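Local coordinates for protein Dye type peroxidase A (Streptomyces lividans 1326, PDB 6GZW) that acts as a haem peroxidase of the dye-decolourising family, probably using peroxide to oxidise dyes and other substrates at its ferric protoporphyrin IX, at residues Gly161-Pro166 against Pro303-Asp308; Ala175-Gly180 against Ile226-Asp231; Glu242-Arg247 against Gly343-Gln348. All blocks are in the same frame, centred on the assembly; numbering follows the deposited sequence.

How the contacts relate
Along the chain, contact 2 is nested within the loop closed by contact 1, contact 3 follows contact 2, and contacts 1 and 3 interleave. Contact 1 joins strands 153-162 and 300-310, the outermost of the antiparallel sheet, and so bridges the N- and C-terminal halves. Contact 2, its centre about 11 Å from that of contact 1, lies where strand 219-228 of that sheet runs into helix 230-233; Y306 OH packs 3.1 Å from R227 CA. Between centres, contact 3, on helix 238-245, is about 13 Å from contact 2 and about 22 Å from contact 1. Contacts 2 and 3 line the haem pocket, M179 CE lying 3.9 Å from L346 CD1; contacts 1 and 2 reach the second subunit.

Contact 1. Residues Gly161-Pro166 against Pro303-Asp308; sequences GFNRSP and PFSYHD
One antiparallel hydrogen-bonded pair, F162 with S305, joins the strands here: F162 N donates to S305 O at 2.8 Å and S305 N to F162 O at 2.7 Å, both donors lying in the carbonyl planes. Since the touching parts run steeply across each other, the pairing amounts to a single bridge. The F162 ring is folded back by chi1 of 55°, with CG in the crowded position between N and the carbonyl carbon. This brings one ring face over S305 O, 3.7 Å from the plane and offset toward the rim, while CE2 meets H307 N at 3.6 Å. Strands 153-162 and 300-310 are the outermost of the antiparallel sheet, so the bridge links the edges of the N- and C-terminal halves, each of the dimeric alpha+beta barrel clan. N163 extends the link past the strand end: ND2 donates to P303 O at 3.0 Å, nearly straight at 166°, within its own amide plane and on a carbonyl lone pair. ND2 has a second acceptor in the carbonyl Q27 O, and it also lies 3.3 Å from F304 CD2, with amide and ring planes 23° apart. One water lies between the other branch and the serine, 2.8 Å from N163 OD1 and 2.7 Å from S305 OG. The imidazole of H307 leads away, its NE2 bonded to Q158 of the second subunit.

Contact 2. Residues Ala175-Gly180 against Ile226-Asp231; sequences ARNLMG and IRMLLD. With HEM (protoporphyrin IX containing Fe), chain C.
Apolar contacts centre on M228, whose CB points at the facing loop and whose chain is extended beyond CG. Its SD lies 3.8 Å from L178 CB and equally far from M179 CG. M179 crosses it obliquely, and L230 CD2 reaches L178 O at 3.6 Å. Among the haem contacts, M228 CE at 3.7 Å and M179 SD at 3.8 Å converge on one methyl, HEM CMB; I226 CG2 instead packs 3.7 Å from the vinyl carbon HEM CBB. Strand 219-228 and the loop thus line the pyrrole B rim of the pocket. The loop leads directly into GQVDG, the GXXDG signature of dye-decolourising peroxidases, which starts at G180. Polar bonds hold the loop's shape instead of crossing the contact. N177 to G180 is a type I turn closed by G180 N to N177 O, and N177 OD1 accepts a weak bond from M179 N. R176 NH1 donates to G180 O at 2.8 Å, 30° above the carbonyl plane; R176 NH2 is salt-bridged to D76 of the second subunit. N177 ND2, 3.6 Å from HEM CMB, donates to D183 OD2 and Q181 OE1, an arrangement consistent with holding the signature aspartate D183 in place.

Contact 3. Residues Glu242-Arg247 against Gly343-Gln348; sequences EDVIGR and GDALSQ. With HEM (protoporphyrin IX containing Fe), chain C.
D344 OD1 takes one nearly straight bond within its own segment, from L346 N at 2.9 Å and 168°, and so closes an Asx turn. The amide comes from above the carboxylate, 74° out of its plane. The other oxygen, OD2, accepts from H285 ND1, so each carboxylate oxygen has a donor. Across the contact the meeting is apolar. V244 CG1, anti to the backbone N (chi1 166°), presses on the L346 backbone, 3.5 Å from L346 CA. Beside it, A345 CB points toward the helix end and stands 3.9 Å from V244 O. With CG anti to the backbone N and CD2 continuing the extended line, L346 brings CD2 beneath pyrrole B, 3.5 Å from HEM C3B, on the haem face opposite the iron-bound water. The end of helix 238-245 and the loop after it supply the neighbouring cover: I245 CG2, in the helix, lies 3.9 Å from the methyl HEM CMA, and R247 CD, in the loop, 3.8 Å from the propionate carbon HEM CAA. The D344-H285 bond is consistent with the proximal histidine-aspartate pair of haem peroxidases. So fixed, D344 would be expected to remain ionised and to lend H285 some imidazolate character.

Contact 1. Residues Gly161-Pro166 against Pro303-Asp308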
loop_
_atom_site.group_PDB
_atom_site.type_symbol
_atom_site.label_atom_id
_atom_site.label_comp_id
_atom_site.label_asym_id
_atom_site.label_seq_id
_atom_site.Cartn_x
_atom_site.Cartn_y
_atom_site.Cartn_z
ATOM N N GLY A 161 2.738 -3.164 -4.457
ATOM C CA GLY A 161 2.886 -4.252 -3.509
ATOM C C GLY A 161 3.263 -3.780 -2.116
ATOM O O GLY A 161 3.561 -2.605 -1.888
ATOM N N PHE A 162 3.201 -4.716 -1.181
ATOM C CA PHE A 162 3.532 -4.469 0.188
ATOM C C PHE A 162 4.068 -5.733 0.864
ATOM O O PHE A 162 3.837 -6.878 0.415
ATOM C CB PHE A 162 2.345 -3.919 0.968
ATOM C CG PHE A 162 1.117 -4.783 0.897
ATOM C CD1 PHE A 162 0.957 -5.848 1.759
ATOM C CD2 PHE A 162 0.123 -4.548 -0.073
ATOM C CE1 PHE A 162 -0.158 -6.649 1.698
ATOM C CE2 PHE A 162 -1.013 -5.359 -0.135
ATOM C CZ PHE A 162 -1.136 -6.428 0.744
ATOM N N ASN A 163 4.756 -5.486 1.976
ATOM C CA ASN A 163 5.240 -6.546 2.860
ATOM C C ASN A 163 5.138 -6.045 4.300
ATOM O O ASN A 163 4.736 -4.887 4.580
ATOM C CB ASN A 163 6.706 -6.906 2.543
ATOM C CG ASN A 163 6.883 -7.726 1.285
ATOM O OD1 ASN A 163 6.277 -8.791 1.132
ATOM N ND2 ASN A 163 7.730 -7.237 0.366
ATOM N N ARG A 164 5.509 -6.918 5.223
ATOM C CA ARG A 164 5.687 -6.545 6.604
ATOM C C ARG A 164 6.599 -5.309 6.773
ATOM O O ARG A 164 7.598 -5.164 6.063
ATOM C CB ARG A 164 6.290 -7.749 7.358
ATOM C CG ARG A 164 6.634 -7.468 8.802
ATOM C CD ARG A 164 7.179 -8.723 9.458
ATOM N NE ARG A 164 6.182 -9.784 9.546
ATOM C CZ ARG A 164 6.452 -11.071 9.717
ATOM N NH1 ARG A 164 7.706 -11.462 9.876
ATOM N NH2 ARG A 164 5.461 -11.965 9.742
ATOM N N SER A 165 6.204 -4.390 7.667
ATOM C CA SER A 165 7.047 -3.237 8.100
ATOM C C SER A 165 8.175 -3.691 9.038
ATOM O O SER A 165 8.015 -4.638 9.830
ATOM C CB SER A 165 6.203 -2.154 8.817
ATOM O OG SER A 165 6.921 -0.991 9.252
ATOM N N PRO A 166 9.315 -3.001 8.982
ATOM C CA PRO A 166 10.293 -3.124 10.078
ATOM C C PRO A 166 9.639 -2.816 11.411
ATOM O O PRO A 166 8.788 -1.928 11.481
ATOM C CB PRO A 166 11.328 -2.038 9.724
ATOM C CG PRO A 166 11.251 -1.938 8.238
ATOM C CD PRO A 166 9.755 -1.979 8.018
ATOM N N PRO A 303 9.668 -11.215 -3.191
ATOM C CA PRO A 303 8.339 -10.781 -3.631
ATOM C C PRO A 303 7.800 -9.571 -2.899
ATOM O O PRO A 303 8.383 -9.125 -1.907
ATOM C CB PRO A 303 7.470 -12.008 -3.262
ATOM C CG PRO A 303 8.082 -12.467 -1.973
ATOM C CD PRO A 303 9.563 -12.343 -2.230
ATOM N N PHE A 304 6.664 -9.116 -3.377
ATOM C CA PHE A 304 5.758 -8.286 -2.617
ATOM C C PHE A 304 4.375 -8.922 -2.662
ATOM O O PHE A 304 4.011 -9.556 -3.662
ATOM C CB PHE A 304 5.665 -6.885 -3.224
ATOM C CG PHE A 304 6.969 -6.136 -3.259
ATOM C CD1 PHE A 304 7.822 -6.280 -4.333
ATOM C CD2 PHE A 304 7.327 -5.271 -2.236
ATOM C CE1 PHE A 304 9.018 -5.598 -4.381
ATOM C CE2 PHE A 304 8.517 -4.553 -2.294
ATOM C CZ PHE A 304 9.368 -4.745 -3.364
ATOM N N SER A 305 3.583 -8.712 -1.617
ATOM C CA SER A 305 2.176 -9.119 -1.655
ATOM C C SER A 305 1.357 -7.967 -2.289
ATOM O O SER A 305 1.850 -6.839 -2.388
ATOM C CB SER A 305 1.665 -9.473 -0.251
ATOM O OG SER A 305 2.325 -10.639 0.236
ATOM N N TYR A 306 0.180 -8.285 -2.834
ATOM C CA TYR A 306 -0.709 -7.261 -3.400
ATOM C C TYR A 306 -2.143 -7.487 -3.031
ATOM O O TYR A 306 -2.591 -8.619 -2.747
ATOM C CB TYR A 306 -0.537 -7.121 -4.921
ATOM C CG TYR A 306 -1.147 -8.238 -5.783
ATOM C CD1 TYR A 306 -2.453 -8.163 -6.261
ATOM C CD2 TYR A 306 -0.406 -9.355 -6.136
ATOM C CE1 TYR A 306 -3.011 -9.168 -7.053
ATOM C CE2 TYR A 306 -0.961 -10.367 -6.941
ATOM C CZ TYR A 306 -2.235 -10.261 -7.419
ATOM O OH TYR A 306 -2.768 -11.256 -8.220
ATOM N N HIS A 307 -2.851 -6.382 -2.995
ATOM C CA HIS A 307 -4.292 -6.344 -2.878
ATOM C C HIS A 307 -4.804 -5.077 -3.537
ATOM O O HIS A 307 -4.490 -3.990 -3.073
ATOM C CB HIS A 307 -4.716 -6.357 -1.448
ATOM C CG HIS A 307 -6.178 -6.113 -1.298
ATOM N ND1 HIS A 307 -7.123 -7.014 -1.739
ATOM C CD2 HIS A 307 -6.859 -5.033 -0.841
ATOM C CE1 HIS A 307 -8.324 -6.511 -1.528
ATOM N NE2 HIS A 307 -8.192 -5.313 -0.986
ATOM N N ASP A 308 -5.559 -5.227 -4.623
ATOM C CA ASP A 308 -6.045 -4.086 -5.395
ATOM C C ASP A 308 -7.536 -3.846 -5.280
ATOM O O ASP A 308 -8.083 -2.951 -5.936
ATOM C CB ASP A 308 -5.574 -4.223 -6.827
ATOM C CG ASP A 308 -4.096 -3.916 -6.958
ATOM O OD1 ASP A 308 -3.657 -2.791 -6.621
ATOM O OD2 ASP A 308 -3.348 -4.757 -7.434
HETATM O O HOH W 1 4.060 -9.980 2.245
#

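Contact 2. Residues Ala175-Gly180 against Ile226-Asp231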
loop_
_atom_site.group_PDB
_atom_site.type_symbol
_atom_site.label_atom_id
_atom_site.label_comp_id
_atom_site.label_asym_id
_atom_site.label_seq_id
_atom_site.Cartn_x
_atom_site.Cartn_y
_atom_site.Cartn_z
ATOM N N ALA A 175 9.330 -13.481 6.506
ATOM C CA ALA A 175 8.074 -12.873 6.056
ATOM C C ALA A 175 6.926 -13.885 5.972
ATOM O O ALA A 175 7.145 -15.083 5.954
ATOM C CB ALA A 175 8.306 -12.245 4.690
ATOM N N ARG A 176 5.704 -13.385 5.923
ATOM C CA ARG A 176 4.540 -14.159 5.572
ATOM C C ARG A 176 3.921 -13.622 4.297
ATOM O O ARG A 176 4.184 -12.467 3.891
ATOM C CB ARG A 176 3.527 -14.161 6.714
ATOM C CG ARG A 176 3.992 -14.989 7.904
ATOM C CD ARG A 176 2.951 -15.063 9.015
ATOM N NE ARG A 176 3.503 -15.802 10.145
ATOM C CZ ARG A 176 3.427 -17.117 10.302
ATOM N NH1 ARG A 176 2.703 -17.878 9.487
ATOM N NH2 ARG A 176 4.008 -17.670 11.359
ATOM N N ASN A 177 3.063 -14.435 3.675
ATOM C CA ASN A 177 2.301 -14.044 2.492
ATOM C C ASN A 177 0.791 -14.040 2.852
ATOM O O ASN A 177 0.409 -14.326 4.003
ATOM C CB ASN A 177 2.653 -14.936 1.302
ATOM C CG ASN A 177 2.274 -16.379 1.541
ATOM O OD1 ASN A 177 1.290 -16.640 2.229
ATOM N ND2 ASN A 177 3.048 -17.323 0.989
ATOM N N LEU A 178 -0.063 -13.737 1.879
ATOM C CA LEU A 178 -1.487 -13.559 2.182
ATOM C C LEU A 178 -2.227 -14.899 2.311
ATOM O O LEU A 178 -3.383 -14.925 2.680
ATOM C CB LEU A 178 -2.132 -12.648 1.154
ATOM C CG LEU A 178 -1.580 -11.203 1.008
ATOM C CD1 LEU A 178 -2.478 -10.421 0.046
ATOM C CD2 LEU A 178 -1.511 -10.580 2.382
ATOM N N MET A 179 -1.572 -16.014 2.015
ATOM C CA MET A 179 -2.083 -17.332 2.432
ATOM C C MET A 179 -1.734 -17.660 3.891
ATOM O O MET A 179 -2.134 -18.735 4.412
ATOM C CB MET A 179 -1.551 -18.414 1.465
ATOM C CG MET A 179 -2.354 -18.476 0.165
ATOM S SD MET A 179 -1.560 -19.570 -1.018
ATOM C CE MET A 179 -2.972 -19.991 -2.004
ATOM N N GLY A 180 -0.977 -16.788 4.556
ATOM C CA GLY A 180 -0.616 -16.982 5.950
ATOM C C GLY A 180 0.587 -17.892 6.163
ATOM O O GLY A 180 0.934 -18.205 7.302
ATOM N N ILE A 226 0.573 -13.365 -9.325
ATOM C CA ILE A 226 -0.118 -14.605 -9.019
ATOM C C ILE A 226 -1.242 -14.294 -8.047
ATOM O O ILE A 226 -0.996 -13.968 -6.886
ATOM C CB ILE A 226 0.834 -15.654 -8.417
ATOM C CG1 ILE A 226 2.075 -15.823 -9.292
ATOM C CG2 ILE A 226 0.107 -16.977 -8.263
ATOM C CD1 ILE A 226 3.081 -16.795 -8.719
ATOM N N ARG A 227 -2.487 -14.392 -8.526
ATOM C CA ARG A 227 -3.620 -14.172 -7.679
ATOM C C ARG A 227 -3.786 -15.355 -6.774
ATOM O O ARG A 227 -3.602 -16.497 -7.189
ATOM C CB ARG A 227 -4.899 -13.967 -8.499
ATOM C CG ARG A 227 -6.137 -13.718 -7.638
ATOM C CD ARG A 227 -7.224 -12.996 -8.405
ATOM N NE ARG A 227 -7.814 -13.816 -9.468
ATOM C CZ ARG A 227 -8.833 -14.647 -9.306
ATOM N NH1 ARG A 227 -9.383 -14.855 -8.118
ATOM N NH2 ARG A 227 -9.309 -15.293 -10.363
ATOM N N MET A 228 -4.050 -15.095 -5.516
ATOM C CA MET A 228 -4.377 -16.169 -4.603
ATOM C C MET A 228 -5.880 -16.356 -4.564
ATOM O O MET A 228 -6.605 -15.429 -4.344
ATOM C CB MET A 228 -3.837 -15.894 -3.211
ATOM C CG MET A 228 -2.320 -15.950 -3.122
ATOM S SD MET A 228 -1.727 -15.174 -1.611
ATOM C CE MET A 228 -0.102 -15.903 -1.559
ATOM N N LEU A 229 -6.346 -17.591 -4.730
ATOM C CA LEU A 229 -7.772 -17.897 -4.688
ATOM C C LEU A 229 -8.145 -18.064 -3.221
ATOM O O LEU A 229 -8.481 -19.149 -2.751
ATOM C CB LEU A 229 -8.092 -19.171 -5.512
ATOM C CG LEU A 229 -7.703 -19.073 -6.997
ATOM C CD1 LEU A 229 -8.190 -20.294 -7.760
ATOM C CD2 LEU A 229 -8.211 -17.820 -7.673
ATOM N N LEU A 230 -8.184 -16.924 -2.535
ATOM C CA LEU A 230 -8.370 -16.905 -1.092
ATOM C C LEU A 230 -9.739 -17.434 -0.658
ATOM O O LEU A 230 -9.872 -18.047 0.414
ATOM C CB LEU A 230 -8.157 -15.480 -0.561
ATOM C CG LEU A 230 -6.746 -14.906 -0.698
ATOM C CD1 LEU A 230 -6.734 -13.490 -0.178
ATOM C CD2 LEU A 230 -5.700 -15.753 0.041
ATOM N N ASP A 231 -10.759 -17.224 -1.505
ATOM C CA ASP A 231 -12.118 -17.720 -1.194
ATOM C C ASP A 231 -12.095 -19.245 -1.068
ATOM O O ASP A 231 -12.749 -19.797 -0.195
ATOM C CB ASP A 231 -13.153 -17.282 -2.248
ATOM C CG ASP A 231 -13.509 -15.803 -2.168
ATOM O OD1 ASP A 231 -13.195 -15.156 -1.152
ATOM O OD2 ASP A 231 -14.110 -15.282 -3.137
HETATM C CHA HEM C . 9.085 -22.251 -1.267
HETATM C CHB HEM C . 4.648 -20.314 -1.243
HETATM C CHC HEM C . 4.968 -19.685 -6.049
HETATM C CHD HEM C . 9.378 -21.609 -6.053
HETATM C C1A HEM C . 7.866 -21.787 -0.846
HETATM C C2A HEM C . 7.389 -21.871 0.495
HETATM C C3A HEM C . 6.145 -21.329 0.486
HETATM C C4A HEM C . 5.848 -20.917 -0.854
HETATM C CMA HEM C . 5.210 -21.140 1.657
HETATM C CAA HEM C . 8.110 -22.463 1.699
HETATM C CBA HEM C . 8.979 -21.520 2.518
HETATM C CGA HEM C . 10.186 -21.085 1.758
HETATM O O1A HEM C . 11.232 -21.786 1.688
HETATM O O2A HEM C . 10.163 -19.985 1.136
HETATM C C1B HEM C . 4.359 -19.948 -2.570
HETATM C C2B HEM C . 3.168 -19.277 -2.975
HETATM C C3B HEM C . 3.220 -19.089 -4.320
HETATM C C4B HEM C . 4.530 -19.670 -4.747
HETATM C CMB HEM C . 2.034 -18.897 -2.072
HETATM C CAB HEM C . 2.287 -18.373 -5.215
HETATM C CBB HEM C . 1.479 -17.402 -4.824
HETATM C C1C HEM C . 6.169 -20.194 -6.491
HETATM C C2C HEM C . 6.595 -20.197 -7.845
HETATM C C3C HEM C . 7.856 -20.767 -7.847
HETATM C C4C HEM C . 8.194 -21.068 -6.479
HETATM C CMC HEM C . 5.838 -19.725 -9.048
HETATM C CAC HEM C . 8.755 -21.086 -8.982
HETATM C CBC HEM C . 8.414 -21.282 -10.265
HETATM C C1D HEM C . 9.632 -21.866 -4.700
HETATM C C2D HEM C . 10.951 -22.385 -4.291
HETATM C C3D HEM C . 10.881 -22.571 -2.959
HETATM C C4D HEM C . 9.501 -22.154 -2.576
HETATM C CMD HEM C . 12.165 -22.626 -5.183
HETATM C CAD HEM C . 11.999 -23.102 -2.076
HETATM C CBD HEM C . 12.058 -24.633 -2.072
HETATM C CGD HEM C . 13.214 -25.112 -1.250
HETATM O O1D HEM C . 13.051 -25.425 -0.037
HETATM O O2D HEM C . 14.344 -25.172 -1.776
HETATM N NA HEM C . 6.879 -21.292 -1.686
HETATM N NB HEM C . 5.111 -20.177 -3.654
HETATM N NC HEM C . 7.102 -20.768 -5.693
HETATM N ND HEM C . 8.766 -21.829 -3.672
HETATM FE FE HEM C . 6.991 -21.061 -3.663
HETATM O O HOH W 2 7.737 -19.237 -3.449
#

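Contact 3. Residues Glu242-Arg247 against Gly343-Gln348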
loop_
_atom_site.group_PDB
_atom_site.type_symbol
_atom_site.label_atom_id
_atom_site.label_comp_id
_atom_site.label_asym_id
_atom_site.label_seq_id
_atom_site.Cartn_x
_atom_site.Cartn_y
_atom_site.Cartn_z
ATOM N N GLU A 242 -1.476 -27.269 5.240
ATOM C CA GLU A 242 -0.119 -27.636 5.527
ATOM C C GLU A 242 0.338 -28.740 4.555
ATOM O O GLU A 242 1.485 -28.761 4.088
ATOM C CB GLU A 242 0.061 -27.998 7.018
ATOM C CG GLU A 242 -0.042 -26.737 7.887
ATOM C CD GLU A 242 0.213 -26.905 9.363
ATOM O OE1 GLU A 242 0.073 -28.024 9.902
ATOM O OE2 GLU A 242 0.538 -25.869 10.010
ATOM N N ASP A 243 -0.567 -29.645 4.199
ATOM C CA ASP A 243 -0.219 -30.644 3.150
ATOM C C ASP A 243 0.047 -30.039 1.772
ATOM O O ASP A 243 0.826 -30.591 1.019
ATOM C CB ASP A 243 -1.302 -31.732 3.011
ATOM C CG ASP A 243 -1.201 -32.794 4.075
ATOM O OD1 ASP A 243 -0.223 -32.842 4.824
ATOM O OD2 ASP A 243 -2.162 -33.572 4.201
ATOM N N VAL A 244 -0.583 -28.908 1.434
ATOM C CA VAL A 244 -0.311 -28.257 0.136
ATOM C C VAL A 244 1.129 -27.785 0.044
ATOM O O VAL A 244 1.774 -27.961 -0.992
ATOM C CB VAL A 244 -1.297 -27.079 -0.127
ATOM C CG1 VAL A 244 -0.827 -26.193 -1.281
ATOM C CG2 VAL A 244 -2.669 -27.639 -0.419
ATOM N N ILE A 245 1.651 -27.248 1.150
ATOM C CA ILE A 245 3.023 -26.697 1.147
ATOM C C ILE A 245 4.058 -27.732 1.595
ATOM O O ILE A 245 5.151 -27.760 1.051
ATOM C CB ILE A 245 3.116 -25.451 2.064
ATOM C CG1 ILE A 245 2.204 -24.338 1.554
ATOM C CG2 ILE A 245 4.560 -24.974 2.206
ATOM C CD1 ILE A 245 2.529 -23.850 0.149
ATOM N N GLY A 246 3.720 -28.559 2.589
ATOM C CA GLY A 246 4.716 -29.436 3.226
ATOM C C GLY A 246 5.474 -28.824 4.399
ATOM O O GLY A 246 6.461 -29.399 4.909
ATOM N N ARG A 247 5.004 -27.658 4.858
ATOM C CA ARG A 247 5.559 -26.965 5.998
ATOM C C ARG A 247 4.417 -26.414 6.855
ATOM O O ARG A 247 3.335 -26.120 6.353
ATOM C CB ARG A 247 6.446 -25.798 5.558
ATOM C CG ARG A 247 7.768 -26.236 4.974
ATOM C CD ARG A 247 8.584 -25.107 4.379
ATOM N NE ARG A 247 9.889 -25.565 3.879
ATOM C CZ ARG A 247 10.956 -25.819 4.649
ATOM N NH1 ARG A 247 10.908 -25.685 5.963
ATOM N NH2 ARG A 247 12.116 -26.196 4.075
ATOM N N GLY A 343 1.642 -30.403 -11.569
ATOM C CA GLY A 343 2.113 -31.242 -10.476
ATOM C C GLY A 343 1.977 -30.721 -9.053
ATOM O O GLY A 343 1.972 -31.506 -8.115
ATOM N N ASP A 344 1.856 -29.409 -8.869
ATOM C CA ASP A 344 1.931 -28.806 -7.539
ATOM C C ASP A 344 0.546 -28.795 -6.892
ATOM O O ASP A 344 -0.421 -28.349 -7.498
ATOM C CB ASP A 344 2.440 -27.370 -7.713
ATOM C CG ASP A 344 2.750 -26.677 -6.413
ATOM O OD1 ASP A 344 2.548 -27.235 -5.307
ATOM O OD2 ASP A 344 3.236 -25.524 -6.507
ATOM N N ALA A 345 0.442 -29.285 -5.658
ATOM C CA ALA A 345 -0.803 -29.144 -4.894
ATOM C C ALA A 345 -1.260 -27.686 -4.821
ATOM O O ALA A 345 -2.466 -27.424 -4.813
ATOM C CB ALA A 345 -0.648 -29.711 -3.502
ATOM N N LEU A 346 -0.311 -26.749 -4.803
ATOM C CA LEU A 346 -0.670 -25.316 -4.671
ATOM C C LEU A 346 -1.377 -24.760 -5.902
ATOM O O LEU A 346 -2.099 -23.771 -5.792
ATOM C CB LEU A 346 0.579 -24.497 -4.391
ATOM C CG LEU A 346 0.432 -22.981 -4.220
ATOM C CD1 LEU A 346 -0.425 -22.698 -3.014
ATOM C CD2 LEU A 346 1.787 -22.288 -4.150
ATOM N N SER A 347 -1.169 -25.345 -7.072
ATOM C CA SER A 347 -1.650 -24.772 -8.336
ATOM C C SER A 347 -3.156 -24.540 -8.377
ATOM O O SER A 347 -3.614 -23.609 -8.986
ATOM C CB SER A 347 -1.176 -25.643 -9.528
ATOM O OG SER A 347 0.229 -25.483 -9.689
ATOM N N GLN A 348 -3.898 -25.393 -7.692
ATOM C CA GLN A 348 -5.344 -25.311 -7.605
ATOM C C GLN A 348 -5.813 -23.989 -6.968
ATOM O O GLN A 348 -6.953 -23.564 -7.171
ATOM C CB GLN A 348 -5.824 -26.525 -6.795
ATOM C CG GLN A 348 -7.235 -26.470 -6.283
ATOM C CD GLN A 348 -7.748 -27.803 -5.794
ATOM O OE1 GLN A 348 -7.005 -28.766 -5.668
ATOM N NE2 GLN A 348 -9.025 -27.854 -5.518
HETATM C CHA HEM C . 9.085 -22.251 -1.267
HETATM C CHB HEM C . 4.648 -20.314 -1.243
HETATM C CHC HEM C . 4.968 -19.685 -6.049
HETATM C CHD HEM C . 9.378 -21.609 -6.053
HETATM C C1A HEM C . 7.866 -21.787 -0.846
HETATM C C2A HEM C . 7.389 -21.871 0.495
HETATM C C3A HEM C . 6.145 -21.329 0.486
HETATM C C4A HEM C . 5.848 -20.917 -0.854
HETATM C CMA HEM C . 5.210 -21.140 1.657
HETATM C CAA HEM C . 8.110 -22.463 1.699
HETATM C CBA HEM C . 8.979 -21.520 2.518
HETATM C CGA HEM C . 10.186 -21.085 1.758
HETATM O O1A HEM C . 11.232 -21.786 1.688
HETATM O O2A HEM C . 10.163 -19.985 1.136
HETATM C C1B HEM C . 4.359 -19.948 -2.570
HETATM C C2B HEM C . 3.168 -19.277 -2.975
HETATM C C3B HEM C . 3.220 -19.089 -4.320
HETATM C C4B HEM C . 4.530 -19.670 -4.747
HETATM C CMB HEM C . 2.034 -18.897 -2.072
HETATM C CAB HEM C . 2.287 -18.373 -5.215
HETATM C CBB HEM C . 1.479 -17.402 -4.824
HETATM C C1C HEM C . 6.169 -20.194 -6.491
HETATM C C2C HEM C . 6.595 -20.197 -7.845
HETATM C C3C HEM C . 7.856 -20.767 -7.847
HETATM C C4C HEM C . 8.194 -21.068 -6.479
HETATM C CMC HEM C . 5.838 -19.725 -9.048
HETATM C CAC HEM C . 8.755 -21.086 -8.982
HETATM C CBC HEM C . 8.414 -21.282 -10.265
HETATM C C1D HEM C . 9.632 -21.866 -4.700
HETATM C C2D HEM C . 10.951 -22.385 -4.291
HETATM C C3D HEM C . 10.881 -22.571 -2.959
HETATM C C4D HEM C . 9.501 -22.154 -2.576
HETATM C CMD HEM C . 12.165 -22.626 -5.183
HETATM C CAD HEM C . 11.999 -23.102 -2.076
HETATM C CBD HEM C . 12.058 -24.633 -2.072
HETATM C CGD HEM C . 13.214 -25.112 -1.250
HETATM O O1D HEM C . 13.051 -25.425 -0.037
HETATM O O2D HEM C . 14.344 -25.172 -1.776
HETATM N NA HEM C . 6.879 -21.292 -1.686
HETATM N NB HEM C . 5.111 -20.177 -3.654
HETATM N NC HEM C . 7.102 -20.768 -5.693
HETATM N ND HEM C . 8.766 -21.829 -3.672
HETATM FE FE HEM C . 6.991 -21.061 -3.663
HETATM O O HOH W 2 7.737 -19.237 -3.449
#